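Local coordinates for protein guanylate kinase (Coxiella burnetii, PDB 3TR0) that catalyses ATP-dependent phosphorylation of GMP to GDP, yielding ADP, and so probably serves the recycling of GMP, at residues P47-Q50 with F56-D59; Q64-V67 with A71-E74; I104-A109 with R155-H160; Q111-F116 with K162-L167. All coordinates share one frame; numbering follows the deposited sequence.

Interaction 1. Residues P47-Q50 with F56-D59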
# COMPACT_ATOMS: atom_id res chain seq x y z
N PRO A 47 -17.72 -18.52 -27.69
CA PRO A 47 -18.11 -19.76 -27.02
C PRO A 47 -17.47 -19.81 -25.63
O PRO A 47 -16.26 -19.60 -25.51
CB PRO A 47 -17.51 -20.85 -27.92
CG PRO A 47 -17.45 -20.21 -29.26
CD PRO A 47 -17.14 -18.77 -29.02
N GLY A 48 -18.27 -20.07 -24.61
CA GLY A 48 -17.78 -20.08 -23.25
C GLY A 48 -18.19 -18.85 -22.47
O GLY A 48 -18.35 -18.90 -21.25
N ASP A 49 -18.36 -17.73 -23.18
CA ASP A 49 -18.76 -16.48 -22.54
C ASP A 49 -20.19 -16.55 -22.01
O ASP A 49 -21.05 -17.18 -22.61
CB ASP A 49 -18.64 -15.31 -23.52
CG ASP A 49 -17.20 -14.92 -23.81
OD1 ASP A 49 -16.32 -15.26 -22.99
OD2 ASP A 49 -16.95 -14.27 -24.84
N GLN A 50 -20.42 -15.89 -20.88
CA GLN A 50 -21.75 -15.83 -20.28
C GLN A 50 -22.21 -14.39 -20.08
O GLN A 50 -21.51 -13.59 -19.46
CB GLN A 50 -21.76 -16.57 -18.94
CG GLN A 50 -21.49 -18.06 -19.03
CD GLN A 50 -21.53 -18.73 -17.68
OE1 GLN A 50 -22.59 -18.88 -17.07
NE2 GLN A 50 -20.36 -19.14 -17.19
N PHE A 56 -21.48 -7.65 -20.42
CA PHE A 56 -22.80 -7.42 -20.98
C PHE A 56 -22.56 -7.25 -22.47
O PHE A 56 -22.03 -6.22 -22.90
CB PHE A 56 -23.43 -6.15 -20.40
CG PHE A 56 -23.75 -6.25 -18.94
CD1 PHE A 56 -24.83 -7.01 -18.50
CD2 PHE A 56 -22.99 -5.58 -18.00
CE1 PHE A 56 -25.13 -7.10 -17.16
CE2 PHE A 56 -23.29 -5.67 -16.65
CZ PHE A 56 -24.37 -6.43 -16.23
N PHE A 57 -22.92 -8.26 -23.24
CA PHE A 57 -22.65 -8.23 -24.67
C PHE A 57 -23.76 -7.50 -25.41
O PHE A 57 -24.92 -7.88 -25.34
CB PHE A 57 -22.47 -9.65 -25.21
CG PHE A 57 -21.33 -10.40 -24.58
CD1 PHE A 57 -20.05 -10.31 -25.11
CD2 PHE A 57 -21.53 -11.19 -23.47
CE1 PHE A 57 -19.00 -11.01 -24.54
CE2 PHE A 57 -20.49 -11.89 -22.89
CZ PHE A 57 -19.22 -11.80 -23.43
N ILE A 58 -23.38 -6.44 -26.12
CA ILE A 58 -24.34 -5.65 -26.88
C ILE A 58 -23.78 -5.32 -28.26
O ILE A 58 -22.63 -5.63 -28.55
CB ILE A 58 -24.68 -4.35 -26.15
CG1 ILE A 58 -23.41 -3.55 -25.84
CG2 ILE A 58 -25.43 -4.65 -24.86
CD1 ILE A 58 -23.68 -2.18 -25.24
N ASP A 59 -24.60 -4.71 -29.11
CA ASP A 59 -24.14 -4.33 -30.44
C ASP A 59 -23.67 -2.87 -30.49
O ASP A 59 -23.83 -2.12 -29.52
CB ASP A 59 -25.21 -4.60 -31.50
CG ASP A 59 -26.55 -3.95 -31.18
OD1 ASP A 59 -26.57 -2.84 -30.62
OD2 ASP A 59 -27.59 -4.56 -31.52
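Asp49 packs against the far end of the Phe57 ring. Its CB lies 3.6 Å from Phe57 CZ, oblique to the ring. The carboxylate lies off the same end of the ring, to one side of its plane, and Asp49 OD2 is also 3.6 Å from Phe57 CZ. The planes of carboxylate and ring are only 20° apart, although the two side chains as a whole cross at about a right angle. In Phe57, CG stands anti to the carbonyl carbon (chi1 -60°), and this sends the ring out of strand 56-57 to the loop. Gln50 O meets the ring edge in its plane, 4.0 Å from Phe57 CE2, while the Gln50 side chain turns away. Asp49 OD2 accepts from Arg46 N and forms a salt bridge with Arg43, a residue of the GMP pocket. Phe57 also packs on Arg43. The contact thus packs the loop after strand 40-41 against strand 56-57, which neighbours 40-41 in the mixed sheet. Between the segments it is small and rests on van der Waals packing and a carbonyl at the ring edge; the polar bonds of Asp49 OD2 go to Arg46 and Arg43 instead.

Interaction 2. Residues Q64-V67 with A71-E74. With 5GP (guanosine-5'-monophosphate), chain D.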
# COMPACT_ATOMS: atom_id res chain seq x y z
N GLN A 64 -23.03 2.71 -28.96
CA GLN A 64 -22.93 4.10 -29.40
C GLN A 64 -23.98 4.94 -28.69
O GLN A 64 -23.71 6.06 -28.27
CB GLN A 64 -23.10 4.20 -30.92
CG GLN A 64 -23.04 5.62 -31.45
CD GLN A 64 -21.70 6.28 -31.21
OE1 GLN A 64 -21.61 7.49 -31.02
NE2 GLN A 64 -20.63 5.48 -31.22
N ALA A 65 -25.18 4.39 -28.56
CA ALA A 65 -26.24 5.04 -27.80
C ALA A 65 -25.74 5.40 -26.41
O ALA A 65 -25.79 6.56 -26.01
CB ALA A 65 -27.46 4.13 -27.71
N MSE A 66 -25.24 4.40 -25.68
CA MSE A 66 -24.73 4.62 -24.32
C MSE A 66 -23.66 5.72 -24.27
O MSE A 66 -23.64 6.52 -23.34
CB MSE A 66 -24.18 3.32 -23.73
CG MSE A 66 -25.20 2.50 -22.96
SE MSE A 66 -24.76 0.60 -22.88
CE MSE A 66 -26.21 0.00 -21.72
N VAL A 67 -22.80 5.75 -25.28
CA VAL A 67 -21.75 6.77 -25.36
C VAL A 67 -22.34 8.17 -25.46
O VAL A 67 -21.96 9.07 -24.71
CB VAL A 67 -20.80 6.53 -26.54
CG1 VAL A 67 -19.79 7.65 -26.65
CG2 VAL A 67 -20.11 5.18 -26.41
N ALA A 71 -23.74 7.22 -20.56
CA ALA A 71 -23.97 6.11 -19.64
C ALA A 71 -22.67 5.48 -19.14
O ALA A 71 -22.68 4.70 -18.19
CB ALA A 71 -24.85 5.05 -20.29
N PHE A 72 -21.56 5.81 -19.78
CA PHE A 72 -20.28 5.22 -19.40
C PHE A 72 -19.44 6.15 -18.53
O PHE A 72 -19.33 7.34 -18.80
CB PHE A 72 -19.48 4.79 -20.63
CG PHE A 72 -20.08 3.63 -21.37
CD1 PHE A 72 -20.24 2.41 -20.74
CD2 PHE A 72 -20.47 3.76 -22.69
CE1 PHE A 72 -20.79 1.33 -21.42
CE2 PHE A 72 -21.01 2.69 -23.37
CZ PHE A 72 -21.17 1.48 -22.73
N LEU A 73 -18.85 5.58 -17.49
CA LEU A 73 -17.90 6.29 -16.64
C LEU A 73 -16.62 6.44 -17.44
O LEU A 73 -15.84 7.38 -17.24
CB LEU A 73 -17.62 5.46 -15.39
CG LEU A 73 -16.90 6.11 -14.22
CD1 LEU A 73 -17.67 7.33 -13.75
CD2 LEU A 73 -16.73 5.11 -13.09
N GLU A 74 -16.43 5.50 -18.35
CA GLU A 74 -15.19 5.32 -19.08
C GLU A 74 -15.50 4.45 -20.29
O GLU A 74 -16.28 3.51 -20.19
CB GLU A 74 -14.20 4.62 -18.15
CG GLU A 74 -12.96 4.08 -18.79
CD GLU A 74 -13.21 2.82 -19.60
OE1 GLU A 74 -13.86 1.87 -19.10
OE2 GLU A 74 -12.73 2.80 -20.74
P 5GP D . -11.23 -9.10 -24.28
O1P 5GP D . -12.13 -9.79 -23.28
O2P 5GP D . -11.80 -8.74 -25.62
O3P 5GP D . -9.97 -9.92 -24.44
O5' 5GP D . -10.61 -7.80 -23.60
C5' 5GP D . -9.93 -6.82 -24.38
C4' 5GP D . -9.33 -5.76 -23.50
O4' 5GP D . -10.24 -4.65 -23.40
C3' 5GP D . -9.07 -6.15 -22.06
O3' 5GP D . -7.88 -6.89 -21.89
C2' 5GP D . -9.08 -4.81 -21.33
O2' 5GP D . -7.79 -4.21 -21.39
C1' 5GP D . -10.04 -3.98 -22.18
N9 5GP D . -11.34 -3.78 -21.53
C8 5GP D . -12.25 -4.68 -21.14
N7 5GP D . -13.31 -4.03 -20.61
C5 5GP D . -13.05 -2.70 -20.67
C6 5GP D . -13.72 -1.54 -20.29
O6 5GP D . -14.85 -1.60 -19.75
N1 5GP D . -13.15 -0.35 -20.51
C2 5GP D . -11.94 -0.25 -21.08
N2 5GP D . -11.37 0.96 -21.29
N3 5GP D . -11.26 -1.35 -21.45
C4 5GP D . -11.81 -2.57 -21.26
O HOH W 1 -20.76 7.63 -22.15
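Met66 O, near the end of helix 60-69, accepts a hydrogen bond from Ala71 N at 2.9 Å. The N-H...O angle is 155°, and the donor is tilted 19° from the carbonyl plane. A water continues the link: it donates to Val67 O and accepts from Phe72 N at 3.1 Å. Beside this turn the side chains pack together. Met66 is a selenomethionine, extended beyond CG, and crosses Phe72 at about a right angle. Its CB presses obliquely on the ring, 3.3 Å from Phe72 CE2. Its SE makes a Met-aromatic contact, 4.6 Å from the centroid of the Phe72 ring and well off the normal. Val67 CG2 reaches the ring edge, 4.0 Å from Phe72 CD2. The ring comes back to the helix because its CG is anti to the carbonyl carbon (chi1 -69°). Farther on, Glu74 OE1 accepts from N1 of GMP at 2.7 Å; the OE2 to N2 approach is very short and its exact length doubtful. Thr85 OG1 also bonds Glu74 OE1. The turn thus joins helix 60-69 to strand 72-78, an outermost strand of the mixed sheet. Phe63 stacks on Phe72 from the same helix, and Leu73 packs on helices 87-95 and 106-115.

Interaction 3. Residues I104-A109 with R155-H160. With 5GP (guanosine-5'-monophosphate), chain D.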
# COMPACT_ATOMS: atom_id res chain seq x y z
N ILE A 104 -9.74 -2.70 -17.01
CA ILE A 104 -9.84 -1.85 -18.18
C ILE A 104 -8.46 -1.59 -18.77
O ILE A 104 -7.45 -1.82 -18.11
CB ILE A 104 -10.52 -0.51 -17.85
CG1 ILE A 104 -9.76 0.22 -16.75
CG2 ILE A 104 -11.97 -0.74 -17.42
CD1 ILE A 104 -10.38 1.55 -16.35
N ASP A 105 -8.41 -1.12 -20.02
CA ASP A 105 -7.13 -0.91 -20.68
C ASP A 105 -6.51 0.42 -20.27
O ASP A 105 -7.06 1.13 -19.43
CB ASP A 105 -7.26 -1.00 -22.21
CG ASP A 105 -7.74 0.29 -22.84
OD1 ASP A 105 -8.56 0.99 -22.22
OD2 ASP A 105 -7.30 0.61 -23.97
N TRP A 106 -5.37 0.75 -20.87
CA TRP A 106 -4.64 1.95 -20.47
C TRP A 106 -5.40 3.23 -20.79
O TRP A 106 -5.28 4.23 -20.08
CB TRP A 106 -3.23 1.98 -21.08
CG TRP A 106 -3.20 2.13 -22.58
CD1 TRP A 106 -3.08 1.13 -23.50
CD2 TRP A 106 -3.28 3.35 -23.32
NE1 TRP A 106 -3.09 1.65 -24.78
CE2 TRP A 106 -3.21 3.02 -24.69
CE3 TRP A 106 -3.42 4.70 -22.97
CZ2 TRP A 106 -3.27 3.98 -25.70
CZ3 TRP A 106 -3.48 5.65 -23.97
CH2 TRP A 106 -3.40 5.28 -25.32
N GLN A 107 -6.19 3.21 -21.87
CA GLN A 107 -7.00 4.36 -22.25
C GLN A 107 -8.07 4.62 -21.20
O GLN A 107 -8.29 5.76 -20.80
CB GLN A 107 -7.67 4.12 -23.60
CG GLN A 107 -6.71 3.82 -24.73
CD GLN A 107 -7.44 3.49 -26.02
OE1 GLN A 107 -7.62 4.35 -26.88
NE2 GLN A 107 -7.86 2.24 -26.16
N GLY A 108 -8.74 3.56 -20.78
CA GLY A 108 -9.75 3.68 -19.74
C GLY A 108 -9.14 4.15 -18.43
O GLY A 108 -9.74 4.96 -17.71
N ALA A 109 -7.95 3.65 -18.13
CA ALA A 109 -7.25 4.04 -16.90
C ALA A 109 -7.04 5.55 -16.85
O ALA A 109 -7.30 6.18 -15.83
CB ALA A 109 -5.92 3.31 -16.80
N ARG A 155 2.46 -5.36 -26.61
CA ARG A 155 3.69 -4.61 -26.37
C ARG A 155 3.41 -3.12 -26.25
O ARG A 155 4.11 -2.40 -25.53
CB ARG A 155 4.71 -4.86 -27.49
CG ARG A 155 5.36 -6.23 -27.43
CD ARG A 155 6.67 -6.24 -28.19
NE ARG A 155 7.52 -7.36 -27.80
CZ ARG A 155 8.78 -7.52 -28.17
NH1 ARG A 155 9.36 -6.61 -28.95
NH2 ARG A 155 9.47 -8.57 -27.77
N GLU A 156 2.38 -2.65 -26.95
CA GLU A 156 1.99 -1.25 -26.90
C GLU A 156 1.24 -0.97 -25.60
O GLU A 156 1.37 0.11 -25.02
CB GLU A 156 1.11 -0.90 -28.10
CG GLU A 156 1.79 -1.09 -29.44
CD GLU A 156 0.88 -0.77 -30.61
OE1 GLU A 156 -0.32 -0.52 -30.37
OE2 GLU A 156 1.36 -0.76 -31.76
N GLU A 157 0.46 -1.95 -25.15
CA GLU A 157 -0.20 -1.84 -23.86
C GLU A 157 0.86 -1.77 -22.77
O GLU A 157 0.76 -0.96 -21.85
CB GLU A 157 -1.12 -3.05 -23.62
CG GLU A 157 -1.91 -2.99 -22.30
CD GLU A 157 -3.20 -2.19 -22.42
OE1 GLU A 157 -3.53 -1.77 -23.55
OE2 GLU A 157 -3.88 -2.00 -21.39
N MSE A 158 1.88 -2.61 -22.88
CA MSE A 158 2.91 -2.69 -21.84
C MSE A 158 3.79 -1.44 -21.77
O MSE A 158 4.32 -1.12 -20.71
CB MSE A 158 3.74 -3.96 -21.99
CG MSE A 158 3.17 -5.14 -21.22
SE MSE A 158 4.18 -6.77 -21.48
CE MSE A 158 3.97 -6.95 -23.41
N ALA A 159 3.95 -0.75 -22.89
CA ALA A 159 4.72 0.49 -22.91
C ALA A 159 4.08 1.55 -22.02
O ALA A 159 4.72 2.54 -21.67
CB ALA A 159 4.87 1.00 -24.33
N HIS A 160 2.81 1.35 -21.67
CA HIS A 160 2.09 2.30 -20.82
C HIS A 160 2.21 2.00 -19.33
O HIS A 160 1.53 2.64 -18.52
CB HIS A 160 0.61 2.36 -21.21
CG HIS A 160 0.36 3.01 -22.54
ND1 HIS A 160 0.24 4.37 -22.70
CD2 HIS A 160 0.22 2.47 -23.78
CE1 HIS A 160 0.03 4.65 -23.97
NE2 HIS A 160 0.01 3.52 -24.65
P 5GP D . -11.23 -9.10 -24.28
O1P 5GP D . -12.13 -9.79 -23.28
O2P 5GP D . -11.80 -8.74 -25.62
O3P 5GP D . -9.97 -9.92 -24.44
O5' 5GP D . -10.61 -7.80 -23.60
C5' 5GP D . -9.93 -6.82 -24.38
C4' 5GP D . -9.33 -5.76 -23.50
O4' 5GP D . -10.24 -4.65 -23.40
C3' 5GP D . -9.07 -6.15 -22.06
O3' 5GP D . -7.88 -6.89 -21.89
C2' 5GP D . -9.08 -4.81 -21.33
O2' 5GP D . -7.79 -4.21 -21.39
C1' 5GP D . -10.04 -3.98 -22.18
N9 5GP D . -11.34 -3.78 -21.53
C8 5GP D . -12.25 -4.68 -21.14
N7 5GP D . -13.31 -4.03 -20.61
C5 5GP D . -13.05 -2.70 -20.67
C6 5GP D . -13.72 -1.54 -20.29
O6 5GP D . -14.85 -1.60 -19.75
N1 5GP D . -13.15 -0.35 -20.51
C2 5GP D . -11.94 -0.25 -21.08
N2 5GP D . -11.37 0.96 -21.29
N3 5GP D . -11.26 -1.35 -21.45
C4 5GP D . -11.81 -2.57 -21.26
O HOH W 2 -5.83 -0.95 -25.41
O HOH W 3 -2.78 -1.33 -26.47
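Trp106 and His160 form the aromatic part of this contact. The His160 ring lies face to face on the five-membered ring of Trp106, with centroids 3.6 Å apart and planes 10° from parallel. His160 NE2 sits over the indole, 3.3 Å from Trp106 CE2. The indole is placed there by a first torsion that sets CG between the backbone N and the carbonyl carbon (chi1 67°). Gln107 CG lies over the opposite indole face, so the ring is sandwiched. His160 ND1 bonds Glu163 OE2, which helps to fix the imidazole.

Glu157 supplies the carboxylate contacts. Its chain bends at chi2 and brings the carboxylate to the indole edge, where OE1 makes a close edge contact, 2.9 Å from Trp106 CD1. Glu157 OE2 takes a weak hydrogen bond from Trp106 N at 3.2 Å. One water lies within bonding distance of both Asp105 OD2 and Glu157 OE1, between two like charges that stand 4.5 Å apart.

Within the 104-109 segment, Asp105 OD1 caps the helix by accepting from Gly108 N at 3.0 Å, from above the carboxylate plane. Gln107 NE2 donates to the syn lone pair of Asp105 OD2. Asp105 OD1 also accepts from N2 of GMP at 3.0 Å. An N-capping aspartate thus serves in the guanine site of this P-loop kinase fold, with helix 147-158 alongside.

Interaction 4. Residues Q111-F116 with K162-L167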
# COMPACT_ATOMS: atom_id res chain seq x y z
N GLN A 111 -8.77 7.84 -18.22
CA GLN A 111 -10.06 8.49 -17.99
C GLN A 111 -10.46 8.44 -16.52
O GLN A 111 -10.88 9.44 -15.94
CB GLN A 111 -11.15 7.84 -18.83
CG GLN A 111 -10.99 8.05 -20.33
CD GLN A 111 -11.98 7.24 -21.13
OE1 GLN A 111 -13.19 7.34 -20.93
NE2 GLN A 111 -11.47 6.41 -22.03
N ILE A 112 -10.32 7.27 -15.91
CA ILE A 112 -10.68 7.08 -14.51
C ILE A 112 -9.82 7.94 -13.59
O ILE A 112 -10.32 8.55 -12.64
CB ILE A 112 -10.59 5.60 -14.10
CG1 ILE A 112 -11.57 4.77 -14.93
CG2 ILE A 112 -10.89 5.45 -12.62
CD1 ILE A 112 -13.02 5.14 -14.71
N ARG A 113 -8.51 7.99 -13.85
CA ARG A 113 -7.61 8.81 -13.04
C ARG A 113 -8.03 10.27 -13.02
O ARG A 113 -7.95 10.93 -11.98
CB ARG A 113 -6.16 8.69 -13.51
CG ARG A 113 -5.52 7.35 -13.21
CD ARG A 113 -4.02 7.36 -13.49
NE ARG A 113 -3.51 6.00 -13.64
CZ ARG A 113 -3.28 5.41 -14.81
NH1 ARG A 113 -3.48 6.09 -15.93
NH2 ARG A 113 -2.84 4.17 -14.85
N GLU A 114 -8.47 10.77 -14.16
CA GLU A 114 -8.97 12.14 -14.26
C GLU A 114 -10.25 12.31 -13.45
O GLU A 114 -10.40 13.26 -12.69
CB GLU A 114 -9.24 12.50 -15.72
CG GLU A 114 -8.00 12.66 -16.58
CD GLU A 114 -7.55 14.10 -16.70
OE1 GLU A 114 -8.41 15.00 -16.61
OE2 GLU A 114 -6.33 14.34 -16.87
N LEU A 115 -11.15 11.35 -13.62
CA LEU A 115 -12.50 11.44 -13.07
C LEU A 115 -12.58 11.12 -11.57
O LEU A 115 -13.47 11.60 -10.87
CB LEU A 115 -13.43 10.53 -13.87
CG LEU A 115 -14.90 10.41 -13.50
CD1 LEU A 115 -15.73 10.10 -14.74
CD2 LEU A 115 -15.11 9.35 -12.43
N PHE A 116 -11.65 10.30 -11.09
CA PHE A 116 -11.67 9.86 -9.70
C PHE A 116 -10.25 9.76 -9.17
O PHE A 116 -9.66 8.68 -9.14
CB PHE A 116 -12.40 8.51 -9.58
CG PHE A 116 -12.87 8.20 -8.19
CD1 PHE A 116 -14.02 8.79 -7.68
CD2 PHE A 116 -12.18 7.30 -7.40
CE1 PHE A 116 -14.45 8.50 -6.39
CE2 PHE A 116 -12.61 7.00 -6.11
CZ PHE A 116 -13.75 7.60 -5.61
N LYS A 162 4.23 2.76 -17.18
CA LYS A 162 4.73 3.89 -16.40
C LYS A 162 3.62 4.78 -15.83
O LYS A 162 3.87 5.63 -14.99
CB LYS A 162 5.68 4.75 -17.23
CG LYS A 162 6.97 4.05 -17.61
CD LYS A 162 7.78 4.92 -18.55
CE LYS A 162 9.08 4.25 -18.94
NZ LYS A 162 9.99 4.09 -17.77
N GLU A 163 2.40 4.58 -16.32
CA GLU A 163 1.27 5.39 -15.88
C GLU A 163 0.59 4.80 -14.65
O GLU A 163 -0.36 5.37 -14.11
CB GLU A 163 0.27 5.55 -17.04
CG GLU A 163 0.90 6.23 -18.25
CD GLU A 163 0.04 6.14 -19.49
OE1 GLU A 163 -1.18 5.94 -19.38
OE2 GLU A 163 0.61 6.26 -20.60
N PHE A 164 1.09 3.66 -14.20
CA PHE A 164 0.42 2.90 -13.14
C PHE A 164 1.13 3.02 -11.80
O PHE A 164 2.33 3.25 -11.75
CB PHE A 164 0.26 1.44 -13.56
CG PHE A 164 -0.73 1.25 -14.67
CD1 PHE A 164 -0.41 1.61 -15.96
CD2 PHE A 164 -2.00 0.76 -14.40
CE1 PHE A 164 -1.34 1.47 -16.98
CE2 PHE A 164 -2.93 0.63 -15.42
CZ PHE A 164 -2.59 0.98 -16.71
N ASP A 165 0.37 2.86 -10.72
CA ASP A 165 0.92 3.01 -9.37
C ASP A 165 1.74 1.81 -8.91
O ASP A 165 2.71 1.95 -8.17
CB ASP A 165 -0.21 3.27 -8.37
CG ASP A 165 -1.00 4.51 -8.69
OD1 ASP A 165 -0.40 5.59 -8.83
OD2 ASP A 165 -2.24 4.41 -8.82
N TYR A 166 1.32 0.62 -9.32
CA TYR A 166 1.94 -0.63 -8.88
C TYR A 166 2.18 -1.52 -10.07
O TYR A 166 1.41 -1.49 -11.04
CB TYR A 166 1.02 -1.36 -7.90
CG TYR A 166 0.75 -0.58 -6.63
CD1 TYR A 166 1.64 -0.61 -5.57
CD2 TYR A 166 -0.39 0.19 -6.51
CE1 TYR A 166 1.39 0.11 -4.40
CE2 TYR A 166 -0.65 0.92 -5.36
CZ TYR A 166 0.24 0.87 -4.31
OH TYR A 166 -0.02 1.59 -3.17
N LEU A 167 3.23 -2.33 -9.99
CA LEU A 167 3.48 -3.38 -10.97
C LEU A 167 3.51 -4.73 -10.28
O LEU A 167 4.19 -4.90 -9.26
CB LEU A 167 4.81 -3.14 -11.70
CG LEU A 167 5.05 -1.77 -12.33
CD1 LEU A 167 6.42 -1.75 -13.00
CD2 LEU A 167 3.96 -1.42 -13.33
O HOH W 4 -3.43 5.65 -10.88
O HOH W 5 -3.19 4.46 -18.26
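Helix 106-115 meets the chain entering strand 166-169, an outermost strand of the parallel sheet within this chain, through a cation-pi contact. Arg113 CZ stands 4.7 Å from the centroid of the Phe164 ring, 2° off the ring normal. The guanidinium points its NH2 at the ring and does not lie flat on it: Arg113 NH2 is over the ring centre, and Phe164 CD2 meets the guanidinium at its edge. The arginine chain is extended from CG to NE and leaves the helix with CG anti to the carbonyl carbon (chi1 -71°), long enough to span the gap.

Glu163 O lies over a guanidinium face, 2.9 Å from Arg113 NH2, but the angle is poor for a hydrogen bond. The firmer polar links run through two waters in the guanidinium plane. One accepts from Arg113 NE at 2.8 Å and donates to Asp165 OD2 at 2.7 Å. The other accepts from Arg113 NH1 at 2.9 Å and donates to Glu163 OE1 at 2.7 Å. Glu163 OE2, the partner of His160, also forms a salt bridge with Arg110.

The two in-plane waters, with Ser121 OG bonded to NH2, probably fix the rotation of the guanidinium. Phe164 also packs edge-to-face on Phe123. The contact joins a helix flanking the parallel sheet to the loop that leads into an edge strand, in a P-loop alpha/beta fold. Asp165 and Leu167 there make backbone hydrogen bonds to the second subunit.

Overall arrangement
Interactions 2 and 3 meet at the GMP: Glu74 and Asp105 both bind its guanine, and Glu74 OE2 lies 3.3 Å from Gly108 CA. Interaction 1 is about 18 Å from interaction 2, centre to centre. The two touch through Ile58 CD1 and Met66 SE, 3.8 Å apart, and both reach the mixed sheet. In interaction 1 the side chain of Asp49 is about 7 Å from the bound guanosine-5'-monophosphate. Interactions 3 and 4 share helix 106-115, their centres about 10 Å apart, and Glu163 of one holds His160 of the other. Leu73 of interaction 2 packs on Leu115 of interaction 4. Helix 106-115 thus links the nucleotide pocket to the sheet edge at the second subunit.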